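Local coordinates for Bcl-2 homolog (Gene 16?) (Murid herpesvirus 4, PDB 4MI8), which inhibits host apoptosis and starvation-induced autophagy as a viral Bcl-2 homolog, binding the host proteins Beclin 1, BAK1 and BAX, at residues S78-V83 with G87-F92. Sequence-based numbering, arbitrary orientation.
Sequences SLFVDV and GRIVGF
Arg88 reaches from helix 86-103 across to segment 78-83 and grips Asp82 end-on with NH1 and NH2. Arg88 NH1 bonds to Asp82 OD1 at 2.9 Å, nearly straight at 175°. Arg88 NH2 completes the salt bridge to Asp82 OD2, also at 2.9 Å. Both oxygens are met on their syn sides, although the carboxylate and guanidinium planes are turned 33° apart. Arg88 NH1 also donates to the backbone carbonyl Leu79 O at 2.9 Å, from above the carbonyl plane. Three bonds to segment 78-83 thus help to fix the rotation of the guanidinium, and Val83 CG1 lies over one of its faces, 3.3 Å from Arg88 NH2.

Beside the salt bridge, the Phe80 ring packs against Arg88, Ile89 and Phe92. Phe80 CE1 presses on Arg88 CB at 3.4 Å and on Ile89 CG1, while Phe80 CZ meets Phe92 CB at 3.9 Å. The backbone around Ile89 faces the edge of the Phe80 ring. Leu79 CG stands trans to the backbone N (chi1 -179°), which carries Leu79 CD2 to 4.1 Å from Phe92 CB and CD1 alongside Arg88 CD. Leu129 also touches Phe80, and Phe76 and helix 111-126 pack on Phe92.

The bound Beclin 1 peptide adds further charges. An acidic side chain of it pairs with Arg88 NE, a further hold on the guanidinium, and a basic one with Asp82 OD1. The contact forms part of the BH3-binding groove of the helical Bcl-2 fold. Arg88 occupies the place of the arginine in the NWGR motif of BH1, which pairs with the acidic residue of BH3 peptides.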
loop_
_atom_site.group_PDB
_atom_site.type_symbol
_atom_site.label_atom_id
_atom_site.label_comp_id
_atom_site.label_asym_id
_atom_site.label_seq_id
_atom_site.Cartn_x
_atom_site.Cartn_y
_atom_site.Cartn_z
ATOM N N SER A 78 -13.312 -3.492 -1.113
ATOM C CA SER A 78 -13.544 -4.778 -0.378
ATOM C C SER A 78 -12.617 -4.934 0.790
ATOM O O SER A 78 -13.041 -5.259 1.905
ATOM C CB SER A 78 -13.585 -6.066 -1.246
ATOM O OG SER A 78 -12.463 -6.239 -2.103
ATOM N N LEU A 79 -11.356 -4.569 0.563
ATOM C CA LEU A 79 -10.370 -4.627 1.611
ATOM C C LEU A 79 -10.774 -3.818 2.888
ATOM O O LEU A 79 -10.298 -4.133 4.003
ATOM C CB LEU A 79 -9.039 -4.189 0.983
ATOM C CG LEU A 79 -7.744 -4.120 1.716
ATOM C CD1 LEU A 79 -7.447 -5.536 2.186
ATOM C CD2 LEU A 79 -6.657 -3.567 0.764
ATOM N N PHE A 80 -11.669 -2.808 2.779
ATOM C CA PHE A 80 -12.055 -2.062 4.013
ATOM C C PHE A 80 -13.548 -2.198 4.421
ATOM O O PHE A 80 -14.025 -1.584 5.431
ATOM C CB PHE A 80 -11.594 -0.610 3.941
ATOM C CG PHE A 80 -10.058 -0.449 3.918
ATOM C CD1 PHE A 80 -9.326 -0.474 5.088
ATOM C CD2 PHE A 80 -9.369 -0.278 2.723
ATOM C CE1 PHE A 80 -7.943 -0.329 5.087
ATOM C CE2 PHE A 80 -7.973 -0.102 2.708
ATOM C CZ PHE A 80 -7.257 -0.142 3.890
ATOM N N VAL A 81 -14.275 -3.028 3.655
ATOM C CA VAL A 81 -15.745 -3.164 3.858
ATOM C C VAL A 81 -16.018 -3.560 5.276
ATOM O O VAL A 81 -16.544 -2.760 6.065
ATOM C CB VAL A 81 -16.411 -4.261 3.037
ATOM C CG1 VAL A 81 -17.897 -3.944 2.894
ATOM C CG2 VAL A 81 -15.795 -4.385 1.671
ATOM N N ASP A 82 -15.619 -4.788 5.591
ATOM C CA ASP A 82 -15.853 -5.360 6.905
ATOM C C ASP A 82 -15.109 -4.679 8.085
ATOM O O ASP A 82 -15.630 -4.686 9.187
ATOM C CB ASP A 82 -15.598 -6.873 6.859
ATOM C CG ASP A 82 -14.154 -7.207 6.527
ATOM O OD1 ASP A 82 -13.619 -6.778 5.457
ATOM O OD2 ASP A 82 -13.570 -7.905 7.375
ATOM N N VAL A 83 -13.922 -4.093 7.877
ATOM C CA VAL A 83 -13.190 -3.403 8.978
ATOM C C VAL A 83 -12.053 -2.483 8.479
ATOM O O VAL A 83 -11.475 -2.710 7.388
ATOM C CB VAL A 83 -12.633 -4.418 10.021
ATOM C CG1 VAL A 83 -11.590 -5.332 9.407
ATOM C CG2 VAL A 83 -12.085 -3.715 11.258
ATOM N N GLY A 87 -3.564 -3.188 9.821
ATOM C CA GLY A 87 -3.184 -4.327 9.033
ATOM C C GLY A 87 -3.829 -4.287 7.668
ATOM O O GLY A 87 -3.203 -4.718 6.659
ATOM N N ARG A 88 -5.094 -3.806 7.590
ATOM C CA ARG A 88 -5.733 -3.612 6.261
ATOM C C ARG A 88 -5.027 -2.496 5.520
ATOM O O ARG A 88 -4.722 -2.555 4.295
ATOM C CB ARG A 88 -7.239 -3.334 6.390
ATOM C CG ARG A 88 -8.087 -4.427 7.039
ATOM C CD ARG A 88 -7.994 -5.752 6.268
ATOM N NE ARG A 88 -8.738 -6.791 6.996
ATOM C CZ ARG A 88 -10.056 -7.004 6.835
ATOM N NH1 ARG A 88 -10.766 -6.270 5.959
ATOM N NH2 ARG A 88 -10.673 -7.952 7.544
ATOM N N ILE A 89 -4.747 -1.425 6.230
ATOM C CA ILE A 89 -3.888 -0.418 5.616
ATOM C C ILE A 89 -2.518 -0.946 5.090
ATOM O O ILE A 89 -2.069 -0.569 3.965
ATOM C CB ILE A 89 -3.665 0.725 6.580
ATOM C CG1 ILE A 89 -5.090 1.277 6.901
ATOM C CG2 ILE A 89 -2.685 1.742 5.929
ATOM C CD1 ILE A 89 -5.137 2.442 7.856
ATOM N N VAL A 90 -1.833 -1.799 5.852
ATOM C CA VAL A 90 -0.574 -2.253 5.349
ATOM C C VAL A 90 -0.804 -3.075 4.064
ATOM O O VAL A 90 -0.078 -2.968 3.129
ATOM C CB VAL A 90 0.098 -3.169 6.386
ATOM C CG1 VAL A 90 1.304 -3.901 5.758
ATOM C CG2 VAL A 90 0.439 -2.365 7.636
ATOM N N GLY A 91 -1.846 -3.884 4.019
ATOM C CA GLY A 91 -2.218 -4.631 2.799
ATOM C C GLY A 91 -2.462 -3.699 1.588
ATOM O O GLY A 91 -2.056 -4.021 0.440
ATOM N N PHE A 92 -3.169 -2.575 1.835
ATOM C CA PHE A 92 -3.406 -1.526 0.841
ATOM C C PHE A 92 -2.042 -1.054 0.256
ATOM O O PHE A 92 -1.828 -0.906 -0.989
ATOM C CB PHE A 92 -4.204 -0.424 1.561
ATOM C CG PHE A 92 -4.164 0.954 0.906
ATOM C CD1 PHE A 92 -3.164 1.839 1.223
ATOM C CD2 PHE A 92 -5.265 1.424 0.142
ATOM C CE1 PHE A 92 -3.203 3.156 0.739
ATOM C CE2 PHE A 92 -5.291 2.730 -0.372
ATOM C CZ PHE A 92 -4.249 3.605 -0.063
#